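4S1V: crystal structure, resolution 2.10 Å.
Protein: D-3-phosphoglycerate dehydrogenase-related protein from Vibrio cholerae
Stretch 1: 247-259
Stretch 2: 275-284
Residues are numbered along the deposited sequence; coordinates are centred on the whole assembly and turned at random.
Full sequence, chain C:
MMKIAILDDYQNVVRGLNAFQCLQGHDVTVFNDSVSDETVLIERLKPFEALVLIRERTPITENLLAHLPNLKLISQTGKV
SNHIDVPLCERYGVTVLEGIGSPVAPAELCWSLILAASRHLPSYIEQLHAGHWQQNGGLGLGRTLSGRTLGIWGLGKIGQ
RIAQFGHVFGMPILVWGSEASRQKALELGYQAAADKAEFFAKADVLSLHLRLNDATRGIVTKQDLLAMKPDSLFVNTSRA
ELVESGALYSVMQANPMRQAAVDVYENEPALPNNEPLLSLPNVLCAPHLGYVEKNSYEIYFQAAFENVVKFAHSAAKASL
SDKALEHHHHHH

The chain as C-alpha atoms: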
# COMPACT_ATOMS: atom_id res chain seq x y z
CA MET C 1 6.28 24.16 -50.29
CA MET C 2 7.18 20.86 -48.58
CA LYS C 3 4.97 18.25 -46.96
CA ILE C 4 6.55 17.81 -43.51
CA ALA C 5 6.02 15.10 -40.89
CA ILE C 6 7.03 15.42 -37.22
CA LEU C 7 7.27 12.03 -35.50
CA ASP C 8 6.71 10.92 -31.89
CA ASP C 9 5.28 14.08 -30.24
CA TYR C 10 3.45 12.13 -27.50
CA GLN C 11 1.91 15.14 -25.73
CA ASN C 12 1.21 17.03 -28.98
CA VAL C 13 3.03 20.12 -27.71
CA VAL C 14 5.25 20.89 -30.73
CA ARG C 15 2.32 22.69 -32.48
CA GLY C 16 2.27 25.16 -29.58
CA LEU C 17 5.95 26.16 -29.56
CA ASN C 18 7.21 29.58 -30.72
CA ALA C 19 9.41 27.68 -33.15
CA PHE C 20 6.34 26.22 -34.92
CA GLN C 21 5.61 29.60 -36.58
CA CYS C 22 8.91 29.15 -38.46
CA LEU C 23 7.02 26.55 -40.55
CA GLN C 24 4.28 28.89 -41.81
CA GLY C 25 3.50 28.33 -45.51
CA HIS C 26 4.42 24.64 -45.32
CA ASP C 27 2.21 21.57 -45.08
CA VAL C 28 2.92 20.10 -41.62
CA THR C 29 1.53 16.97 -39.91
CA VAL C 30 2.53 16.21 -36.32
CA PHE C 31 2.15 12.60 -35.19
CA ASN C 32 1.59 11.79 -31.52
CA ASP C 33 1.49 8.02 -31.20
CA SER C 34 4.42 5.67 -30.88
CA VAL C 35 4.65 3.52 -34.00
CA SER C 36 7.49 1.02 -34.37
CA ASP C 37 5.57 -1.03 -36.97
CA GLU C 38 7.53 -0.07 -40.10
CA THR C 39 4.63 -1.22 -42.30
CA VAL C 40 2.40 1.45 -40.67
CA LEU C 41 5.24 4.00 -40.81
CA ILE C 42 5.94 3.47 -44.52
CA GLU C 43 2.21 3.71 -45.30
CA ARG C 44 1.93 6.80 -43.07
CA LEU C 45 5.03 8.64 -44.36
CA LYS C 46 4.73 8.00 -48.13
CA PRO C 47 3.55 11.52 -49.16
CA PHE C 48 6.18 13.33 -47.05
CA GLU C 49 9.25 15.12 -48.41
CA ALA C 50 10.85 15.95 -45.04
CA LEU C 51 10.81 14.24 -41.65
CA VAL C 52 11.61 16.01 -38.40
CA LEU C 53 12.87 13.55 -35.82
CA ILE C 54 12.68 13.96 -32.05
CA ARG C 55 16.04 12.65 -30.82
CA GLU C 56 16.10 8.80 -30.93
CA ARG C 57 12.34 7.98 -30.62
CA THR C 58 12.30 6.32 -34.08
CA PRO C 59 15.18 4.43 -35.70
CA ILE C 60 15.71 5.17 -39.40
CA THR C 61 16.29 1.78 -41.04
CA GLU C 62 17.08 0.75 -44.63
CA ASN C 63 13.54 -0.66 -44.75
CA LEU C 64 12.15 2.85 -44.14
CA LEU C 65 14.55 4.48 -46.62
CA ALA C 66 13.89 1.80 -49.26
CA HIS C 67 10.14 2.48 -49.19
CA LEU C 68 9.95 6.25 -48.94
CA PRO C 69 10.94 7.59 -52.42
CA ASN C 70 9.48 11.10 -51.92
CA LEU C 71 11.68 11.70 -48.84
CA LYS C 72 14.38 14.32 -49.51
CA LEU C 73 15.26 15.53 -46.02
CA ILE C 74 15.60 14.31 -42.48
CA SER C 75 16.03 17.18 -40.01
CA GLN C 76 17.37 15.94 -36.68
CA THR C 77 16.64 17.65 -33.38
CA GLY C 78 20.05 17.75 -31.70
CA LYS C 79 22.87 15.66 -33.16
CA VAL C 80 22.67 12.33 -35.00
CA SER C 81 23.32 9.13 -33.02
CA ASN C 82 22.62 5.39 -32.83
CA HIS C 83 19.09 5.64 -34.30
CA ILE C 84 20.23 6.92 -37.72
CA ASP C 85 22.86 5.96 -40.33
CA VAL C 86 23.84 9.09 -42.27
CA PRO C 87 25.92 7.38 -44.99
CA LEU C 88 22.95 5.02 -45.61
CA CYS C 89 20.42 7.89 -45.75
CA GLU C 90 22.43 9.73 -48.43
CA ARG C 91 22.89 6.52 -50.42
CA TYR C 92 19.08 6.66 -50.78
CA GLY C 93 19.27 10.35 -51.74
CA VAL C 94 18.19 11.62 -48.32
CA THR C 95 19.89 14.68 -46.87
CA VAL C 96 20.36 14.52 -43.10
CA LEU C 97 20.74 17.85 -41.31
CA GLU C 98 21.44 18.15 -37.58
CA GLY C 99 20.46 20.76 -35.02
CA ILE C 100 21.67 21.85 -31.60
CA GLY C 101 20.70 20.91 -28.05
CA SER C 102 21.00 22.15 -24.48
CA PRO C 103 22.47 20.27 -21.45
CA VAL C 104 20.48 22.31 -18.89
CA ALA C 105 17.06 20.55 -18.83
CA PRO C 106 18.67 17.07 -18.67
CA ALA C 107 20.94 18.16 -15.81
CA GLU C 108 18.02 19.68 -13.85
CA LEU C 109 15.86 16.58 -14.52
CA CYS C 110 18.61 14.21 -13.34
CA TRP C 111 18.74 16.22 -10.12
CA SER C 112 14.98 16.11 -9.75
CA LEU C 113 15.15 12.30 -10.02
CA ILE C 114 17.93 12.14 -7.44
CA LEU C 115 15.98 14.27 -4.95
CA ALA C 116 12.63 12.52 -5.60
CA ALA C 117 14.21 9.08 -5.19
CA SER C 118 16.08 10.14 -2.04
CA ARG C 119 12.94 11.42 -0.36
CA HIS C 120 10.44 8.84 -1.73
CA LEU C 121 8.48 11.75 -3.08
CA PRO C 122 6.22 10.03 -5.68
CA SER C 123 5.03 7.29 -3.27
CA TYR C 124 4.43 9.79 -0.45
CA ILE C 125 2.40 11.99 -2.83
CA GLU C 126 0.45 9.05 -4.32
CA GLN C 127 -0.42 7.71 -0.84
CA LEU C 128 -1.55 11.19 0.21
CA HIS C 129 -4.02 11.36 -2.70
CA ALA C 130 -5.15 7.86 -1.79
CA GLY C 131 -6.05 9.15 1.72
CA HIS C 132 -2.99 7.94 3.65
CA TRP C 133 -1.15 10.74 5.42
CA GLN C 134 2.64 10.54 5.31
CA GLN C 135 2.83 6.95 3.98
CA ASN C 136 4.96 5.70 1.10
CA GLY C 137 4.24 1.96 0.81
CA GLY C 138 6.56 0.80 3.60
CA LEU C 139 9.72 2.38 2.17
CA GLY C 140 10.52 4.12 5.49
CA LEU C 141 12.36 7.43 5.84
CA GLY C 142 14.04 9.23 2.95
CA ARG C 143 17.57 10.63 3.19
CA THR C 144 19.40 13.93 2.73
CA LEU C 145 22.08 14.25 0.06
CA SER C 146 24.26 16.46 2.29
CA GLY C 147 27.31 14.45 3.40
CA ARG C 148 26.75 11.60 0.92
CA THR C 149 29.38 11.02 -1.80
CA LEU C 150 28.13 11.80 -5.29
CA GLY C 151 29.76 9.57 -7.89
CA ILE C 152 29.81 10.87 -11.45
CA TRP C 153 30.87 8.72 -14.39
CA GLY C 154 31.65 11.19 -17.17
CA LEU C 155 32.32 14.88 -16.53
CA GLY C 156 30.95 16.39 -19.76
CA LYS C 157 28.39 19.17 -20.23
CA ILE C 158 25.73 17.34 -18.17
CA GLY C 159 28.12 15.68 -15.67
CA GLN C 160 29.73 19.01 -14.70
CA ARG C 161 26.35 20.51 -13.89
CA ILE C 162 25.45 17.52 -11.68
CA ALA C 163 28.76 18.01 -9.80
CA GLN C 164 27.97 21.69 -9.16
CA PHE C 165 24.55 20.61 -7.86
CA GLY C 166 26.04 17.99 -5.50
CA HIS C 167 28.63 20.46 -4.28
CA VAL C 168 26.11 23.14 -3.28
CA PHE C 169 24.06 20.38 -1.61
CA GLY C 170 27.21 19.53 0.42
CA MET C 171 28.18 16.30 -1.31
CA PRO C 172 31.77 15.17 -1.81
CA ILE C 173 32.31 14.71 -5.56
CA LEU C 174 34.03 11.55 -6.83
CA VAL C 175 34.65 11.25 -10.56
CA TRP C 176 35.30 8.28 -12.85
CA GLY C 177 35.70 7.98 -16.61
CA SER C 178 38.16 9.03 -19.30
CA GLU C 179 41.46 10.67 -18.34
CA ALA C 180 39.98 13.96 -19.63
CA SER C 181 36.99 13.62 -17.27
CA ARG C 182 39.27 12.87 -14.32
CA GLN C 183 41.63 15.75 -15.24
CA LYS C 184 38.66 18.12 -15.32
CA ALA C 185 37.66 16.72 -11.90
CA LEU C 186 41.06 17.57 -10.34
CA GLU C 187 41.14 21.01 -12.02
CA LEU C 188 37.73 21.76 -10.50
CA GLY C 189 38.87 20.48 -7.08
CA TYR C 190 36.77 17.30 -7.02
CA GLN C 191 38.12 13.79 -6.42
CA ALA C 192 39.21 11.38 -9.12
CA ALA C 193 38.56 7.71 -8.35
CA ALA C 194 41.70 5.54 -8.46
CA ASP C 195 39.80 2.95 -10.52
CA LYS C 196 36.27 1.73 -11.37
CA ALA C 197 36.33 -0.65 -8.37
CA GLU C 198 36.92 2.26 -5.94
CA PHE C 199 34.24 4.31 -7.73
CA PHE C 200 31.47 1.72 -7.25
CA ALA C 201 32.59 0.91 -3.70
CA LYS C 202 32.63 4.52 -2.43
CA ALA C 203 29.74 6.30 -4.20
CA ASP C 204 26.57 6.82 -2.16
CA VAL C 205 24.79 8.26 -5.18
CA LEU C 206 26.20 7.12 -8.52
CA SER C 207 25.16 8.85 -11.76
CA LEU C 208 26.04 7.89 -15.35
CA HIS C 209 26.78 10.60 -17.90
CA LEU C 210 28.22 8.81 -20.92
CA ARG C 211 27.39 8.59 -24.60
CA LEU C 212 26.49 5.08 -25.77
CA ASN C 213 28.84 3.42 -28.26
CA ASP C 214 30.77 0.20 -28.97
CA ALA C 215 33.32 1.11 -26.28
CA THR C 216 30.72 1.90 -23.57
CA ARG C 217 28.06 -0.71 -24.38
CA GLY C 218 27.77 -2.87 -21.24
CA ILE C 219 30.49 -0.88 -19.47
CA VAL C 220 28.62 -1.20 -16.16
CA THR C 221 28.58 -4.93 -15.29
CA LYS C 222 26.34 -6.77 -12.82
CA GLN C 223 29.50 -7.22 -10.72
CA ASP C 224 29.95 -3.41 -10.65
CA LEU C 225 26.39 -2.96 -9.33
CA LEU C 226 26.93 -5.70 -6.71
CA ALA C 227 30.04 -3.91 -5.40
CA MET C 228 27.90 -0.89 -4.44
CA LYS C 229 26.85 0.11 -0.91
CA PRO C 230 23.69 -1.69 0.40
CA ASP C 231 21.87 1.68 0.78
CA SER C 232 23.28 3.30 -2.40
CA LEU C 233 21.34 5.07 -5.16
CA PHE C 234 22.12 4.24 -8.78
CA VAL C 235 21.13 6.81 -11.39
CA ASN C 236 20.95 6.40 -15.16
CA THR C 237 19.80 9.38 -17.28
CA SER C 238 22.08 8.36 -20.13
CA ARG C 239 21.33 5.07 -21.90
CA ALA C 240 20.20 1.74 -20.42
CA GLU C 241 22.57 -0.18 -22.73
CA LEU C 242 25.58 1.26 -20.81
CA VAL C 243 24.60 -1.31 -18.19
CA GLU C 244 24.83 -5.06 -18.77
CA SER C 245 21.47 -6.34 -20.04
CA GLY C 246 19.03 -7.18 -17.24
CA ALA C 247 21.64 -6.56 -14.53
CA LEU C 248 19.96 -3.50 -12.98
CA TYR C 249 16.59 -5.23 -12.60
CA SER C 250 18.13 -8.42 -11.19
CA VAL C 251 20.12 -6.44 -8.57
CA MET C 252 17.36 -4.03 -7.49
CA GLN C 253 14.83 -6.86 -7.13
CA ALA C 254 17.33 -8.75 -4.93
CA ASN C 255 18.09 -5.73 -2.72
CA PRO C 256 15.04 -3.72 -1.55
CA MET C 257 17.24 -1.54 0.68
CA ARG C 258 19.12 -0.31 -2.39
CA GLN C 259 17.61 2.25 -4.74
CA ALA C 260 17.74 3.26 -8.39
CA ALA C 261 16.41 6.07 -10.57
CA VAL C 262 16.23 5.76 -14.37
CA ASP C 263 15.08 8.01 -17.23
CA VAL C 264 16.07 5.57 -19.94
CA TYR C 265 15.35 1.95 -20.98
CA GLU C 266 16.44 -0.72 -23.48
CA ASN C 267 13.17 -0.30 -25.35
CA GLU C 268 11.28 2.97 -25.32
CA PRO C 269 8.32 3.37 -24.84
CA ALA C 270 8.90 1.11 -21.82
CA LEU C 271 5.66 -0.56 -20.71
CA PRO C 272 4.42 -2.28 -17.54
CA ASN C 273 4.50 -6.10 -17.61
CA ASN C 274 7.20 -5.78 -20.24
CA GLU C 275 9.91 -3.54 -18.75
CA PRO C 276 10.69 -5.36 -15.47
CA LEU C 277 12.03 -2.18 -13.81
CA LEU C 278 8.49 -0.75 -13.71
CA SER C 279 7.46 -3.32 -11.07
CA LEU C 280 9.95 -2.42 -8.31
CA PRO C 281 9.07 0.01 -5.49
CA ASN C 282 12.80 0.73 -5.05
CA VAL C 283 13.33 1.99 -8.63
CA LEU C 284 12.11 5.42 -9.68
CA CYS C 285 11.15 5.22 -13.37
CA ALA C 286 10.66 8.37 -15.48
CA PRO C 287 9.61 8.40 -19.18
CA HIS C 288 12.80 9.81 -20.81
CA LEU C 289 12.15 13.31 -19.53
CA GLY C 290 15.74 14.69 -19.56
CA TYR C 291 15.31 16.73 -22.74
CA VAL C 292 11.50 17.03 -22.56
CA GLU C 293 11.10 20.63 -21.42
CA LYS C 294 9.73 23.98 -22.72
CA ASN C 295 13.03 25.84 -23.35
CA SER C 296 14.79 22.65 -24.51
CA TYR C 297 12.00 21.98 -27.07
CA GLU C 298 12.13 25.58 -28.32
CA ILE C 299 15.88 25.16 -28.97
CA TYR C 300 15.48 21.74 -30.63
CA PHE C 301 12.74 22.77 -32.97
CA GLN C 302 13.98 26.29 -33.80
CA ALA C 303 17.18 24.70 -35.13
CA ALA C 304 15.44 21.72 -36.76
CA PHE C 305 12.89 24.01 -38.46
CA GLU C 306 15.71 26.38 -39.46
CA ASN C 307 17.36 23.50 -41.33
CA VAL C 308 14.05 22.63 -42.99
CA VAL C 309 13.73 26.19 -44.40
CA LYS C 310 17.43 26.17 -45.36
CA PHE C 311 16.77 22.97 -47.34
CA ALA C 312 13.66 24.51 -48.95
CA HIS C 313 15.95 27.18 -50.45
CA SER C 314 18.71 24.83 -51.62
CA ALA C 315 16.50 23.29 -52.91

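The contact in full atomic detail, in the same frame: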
# COMPACT_ATOMS: atom_id res chain seq x y z
N ALA C 247 20.89 -6.57 -15.79
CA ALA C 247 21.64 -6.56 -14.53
C ALA C 247 21.03 -5.63 -13.49
O ALA C 247 20.97 -5.98 -12.31
CB ALA C 247 23.10 -6.21 -14.78
N LEU C 248 20.57 -4.44 -13.92
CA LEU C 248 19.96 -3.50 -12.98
C LEU C 248 18.71 -4.08 -12.33
O LEU C 248 18.55 -4.01 -11.10
CB LEU C 248 19.62 -2.16 -13.64
CG LEU C 248 19.07 -1.09 -12.66
CD1 LEU C 248 20.05 -0.73 -11.55
CD2 LEU C 248 18.63 0.17 -13.39
N TYR C 249 17.81 -4.64 -13.15
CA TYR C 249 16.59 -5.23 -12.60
C TYR C 249 16.92 -6.35 -11.61
O TYR C 249 16.40 -6.38 -10.50
CB TYR C 249 15.62 -5.77 -13.67
CG TYR C 249 14.52 -6.57 -13.00
CD1 TYR C 249 13.46 -5.93 -12.38
CD2 TYR C 249 14.60 -7.96 -12.90
CE1 TYR C 249 12.48 -6.64 -11.72
CE2 TYR C 249 13.63 -8.69 -12.23
CZ TYR C 249 12.57 -8.02 -11.64
OH TYR C 249 11.58 -8.71 -10.98
N SER C 250 17.78 -7.27 -12.02
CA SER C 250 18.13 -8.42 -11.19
C SER C 250 18.63 -7.97 -9.82
O SER C 250 18.22 -8.52 -8.80
CB SER C 250 19.17 -9.30 -11.90
OG SER C 250 19.45 -10.46 -11.14
N VAL C 251 19.48 -6.94 -9.81
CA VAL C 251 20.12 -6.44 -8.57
C VAL C 251 19.15 -5.67 -7.67
O VAL C 251 19.11 -5.88 -6.46
CB VAL C 251 21.37 -5.58 -8.89
CG1 VAL C 251 21.87 -4.85 -7.66
CG2 VAL C 251 22.48 -6.45 -9.46
N MET C 252 18.34 -4.79 -8.26
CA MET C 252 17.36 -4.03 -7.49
C MET C 252 16.28 -4.92 -6.88
O MET C 252 15.87 -4.72 -5.73
CB MET C 252 16.74 -2.92 -8.35
CG MET C 252 17.74 -1.84 -8.76
SD MET C 252 18.59 -1.11 -7.34
CE MET C 252 20.27 -1.12 -7.95
N GLN C 253 15.83 -5.92 -7.64
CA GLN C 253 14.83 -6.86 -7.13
C GLN C 253 15.39 -7.61 -5.92
O GLN C 253 14.68 -7.79 -4.93
CB GLN C 253 14.38 -7.84 -8.23
CG GLN C 253 14.16 -9.28 -7.77
CD GLN C 253 12.85 -9.46 -7.05
OE1 GLN C 253 12.71 -10.31 -6.16
NE2 GLN C 253 11.86 -8.66 -7.44
N ALA C 254 16.65 -8.00 -6.00
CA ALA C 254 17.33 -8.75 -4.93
C ALA C 254 17.62 -7.92 -3.67
O ALA C 254 17.84 -8.49 -2.58
CB ALA C 254 18.62 -9.36 -5.47
N ASN C 255 17.65 -6.60 -3.81
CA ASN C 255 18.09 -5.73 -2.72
C ASN C 255 17.16 -4.54 -2.48
O ASN C 255 17.45 -3.44 -2.94
CB ASN C 255 19.53 -5.26 -2.99
CG ASN C 255 20.50 -6.42 -3.08
OD1 ASN C 255 21.01 -6.89 -2.07
ND2 ASN C 255 20.75 -6.89 -4.30
N PRO C 256 16.04 -4.77 -1.77
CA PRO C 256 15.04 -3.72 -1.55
C PRO C 256 15.53 -2.53 -0.72
O PRO C 256 14.89 -1.48 -0.72
CB PRO C 256 13.89 -4.44 -0.84
CG PRO C 256 14.51 -5.67 -0.25
CD PRO C 256 15.61 -6.06 -1.20
N MET C 257 16.67 -2.67 -0.04
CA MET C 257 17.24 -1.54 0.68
C MET C 257 18.05 -0.62 -0.22
O MET C 257 18.30 0.53 0.14
CB MET C 257 18.04 -2.00 1.90
CG MET C 257 17.37 -1.70 3.23
SD MET C 257 15.76 -2.49 3.53
CE MET C 257 14.60 -1.22 3.03
N ARG C 258 18.47 -1.13 -1.37
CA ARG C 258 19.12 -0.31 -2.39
C ARG C 258 18.07 0.41 -3.23
O ARG C 258 16.92 -0.01 -3.29
CB ARG C 258 19.96 -1.19 -3.31
CG ARG C 258 21.27 -1.65 -2.68
CD ARG C 258 22.07 -2.47 -3.67
NE ARG C 258 22.38 -1.71 -4.88
CZ ARG C 258 23.40 -1.98 -5.68
NH1 ARG C 258 24.23 -2.98 -5.38
NH2 ARG C 258 23.61 -1.25 -6.77
N GLN C 259 18.50 1.47 -3.90
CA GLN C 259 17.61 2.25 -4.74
C GLN C 259 18.20 2.54 -6.12
O GLN C 259 19.41 2.46 -6.33
CB GLN C 259 17.26 3.56 -4.04
CG GLN C 259 16.17 3.43 -2.99
CD GLN C 259 15.82 4.75 -2.34
OE1 GLN C 259 15.87 4.88 -1.12
NE2 GLN C 259 15.47 5.75 -3.16
N GLU C 275 8.75 -4.06 -19.46
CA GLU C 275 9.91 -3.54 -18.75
C GLU C 275 9.86 -3.97 -17.27
O GLU C 275 9.03 -3.48 -16.52
CB GLU C 275 9.96 -2.00 -18.86
CG GLU C 275 11.06 -1.31 -18.06
CD GLU C 275 12.43 -1.94 -18.28
OE1 GLU C 275 12.99 -1.77 -19.38
OE2 GLU C 275 12.93 -2.61 -17.36
N PRO C 276 10.76 -4.88 -16.86
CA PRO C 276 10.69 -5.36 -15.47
C PRO C 276 10.96 -4.29 -14.41
O PRO C 276 10.44 -4.38 -13.29
CB PRO C 276 11.75 -6.47 -15.41
CG PRO C 276 12.69 -6.17 -16.55
CD PRO C 276 11.86 -5.52 -17.61
N LEU C 277 11.74 -3.26 -14.75
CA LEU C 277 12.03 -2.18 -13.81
C LEU C 277 10.80 -1.43 -13.30
O LEU C 277 10.83 -0.88 -12.21
CB LEU C 277 13.05 -1.18 -14.40
CG LEU C 277 14.51 -1.58 -14.51
CD1 LEU C 277 15.29 -0.46 -15.21
CD2 LEU C 277 15.12 -1.87 -13.15
N LEU C 278 9.73 -1.44 -14.08
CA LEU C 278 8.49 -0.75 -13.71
C LEU C 278 7.70 -1.42 -12.57
O LEU C 278 6.72 -0.86 -12.08
CB LEU C 278 7.59 -0.57 -14.94
CG LEU C 278 7.99 0.58 -15.87
CD1 LEU C 278 7.27 0.54 -17.21
CD2 LEU C 278 7.74 1.92 -15.19
N SER C 279 8.14 -2.60 -12.15
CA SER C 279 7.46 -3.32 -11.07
C SER C 279 8.22 -3.35 -9.75
O SER C 279 7.92 -4.18 -8.90
CB SER C 279 7.14 -4.75 -11.51
OG SER C 279 6.31 -4.74 -12.66
N LEU C 280 9.19 -2.46 -9.56
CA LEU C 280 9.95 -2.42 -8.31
C LEU C 280 9.71 -1.11 -7.55
O LEU C 280 9.94 -0.03 -8.10
CB LEU C 280 11.45 -2.63 -8.55
CG LEU C 280 11.92 -3.96 -9.13
CD1 LEU C 280 13.42 -3.93 -9.33
CD2 LEU C 280 11.54 -5.14 -8.23
N PRO C 281 9.24 -1.20 -6.29
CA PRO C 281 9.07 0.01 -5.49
C PRO C 281 10.37 0.79 -5.27
O PRO C 281 10.32 2.01 -5.10
CB PRO C 281 8.53 -0.51 -4.16
CG PRO C 281 8.89 -1.96 -4.12
CD PRO C 281 8.81 -2.41 -5.55
N ASN C 282 11.50 0.09 -5.29
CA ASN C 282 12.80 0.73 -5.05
C ASN C 282 13.50 1.32 -6.29
O ASN C 282 14.65 1.76 -6.21
CB ASN C 282 13.75 -0.21 -4.28
CG ASN C 282 14.10 -1.48 -5.05
OD1 ASN C 282 13.36 -1.92 -5.93
ND2 ASN C 282 15.24 -2.08 -4.72
N VAL C 283 12.81 1.33 -7.43
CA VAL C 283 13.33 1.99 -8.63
C VAL C 283 12.37 3.09 -9.07
O VAL C 283 11.19 2.84 -9.35
CB VAL C 283 13.56 1.00 -9.80
CG1 VAL C 283 14.03 1.73 -11.06
CG2 VAL C 283 14.56 -0.07 -9.41
N LEU C 284 12.87 4.32 -9.12
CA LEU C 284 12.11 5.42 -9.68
C LEU C 284 12.28 5.38 -11.19
O LEU C 284 13.40 5.38 -11.70
CB LEU C 284 12.58 6.76 -9.08
CG LEU C 284 11.80 8.03 -9.43
CD1 LEU C 284 11.89 9.07 -8.32
CD2 LEU C 284 12.24 8.64 -10.76

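A recurring principle of protein packing is that a helix is docked onto a loop by apolar contacts along its flank, while one well-placed amide fixes the end of the helix, where backbone carbonyls run out of helical partners. In D-3-phosphoglycerate dehydrogenase-related protein from Vibrio cholerae, the helix 247-254 and the turn that follows it meet the segment 275-284 in this way, burying 530 Å² summed over both sides.

The polar centre is N282, the residue most covered by the opposing stretch. Its CA-to-CB bond points toward the helix, and chi1 in the p well (63°), with chi2 at -24°, carries the amide to the place where the helix ends. There ND2 donates to M252 O at 2.9 Å and, from the same nitrogen, to R258 O at 3.0 Å. The nitrogen of a primary amide has two hydrogens, and here it uses them to tie the last turn of the helix to the far end of the type I turn N255 to R258. The carbonyl of M252 also accepts from the backbone N of N255, at 3.2 Å. Asparagine suits the position because its short side chain ends in a double donor that can be buried among carbonyls. Its own backbone lies in a second type I turn, L280 to V283, closed by V283 N to L280 O at 3.2 Å. The carbonyl N282 O receives a CA-H...O contact from Q259 CA at 3.3 Å.

The helix side has its own asparagine. N255, the first residue to leave helical phi/psi, adopts chi1 m, and its ND2 turns back to V251 O at 2.9 Å, so its side chain serves the helix end while that of N282 bridges the stretches.

Apolar packing fills the rest. Y249, with chi1 t and chi2 79°, lays its ring against the loop so that P276 CB sits over one face, 3.7 Å from the ring centroid and only 18° off the normal. This is a CH-pi contact to which proline, with its compact ring, is well suited; the tyrosine OH is meanwhile hydrogen-bonded elsewhere in the structure. L277 points sideways at CB, but its m,t rotamer brings the branched end nearer: CD2 reaches Y249 CA at 3.7 Å and CD1 meets L248 CD2 at 3.9 Å. Its backbone N is held by E275 OE2 at 2.9 Å, which steadies the start of the 3-10 segment.

L280 has the same m,t rotamer but already points toward the helix. Its CD1 fits between successive turns, 3.6 Å from both Y249 CD1 and M252 CB. M252 starts toward the loop, then chi1 and chi2, both m, lead its end away; CG still touches V283 CG2 at 3.7 Å. The flexible, unbranched thioether chain thus lines the contact with its first carbons while its tip goes elsewhere.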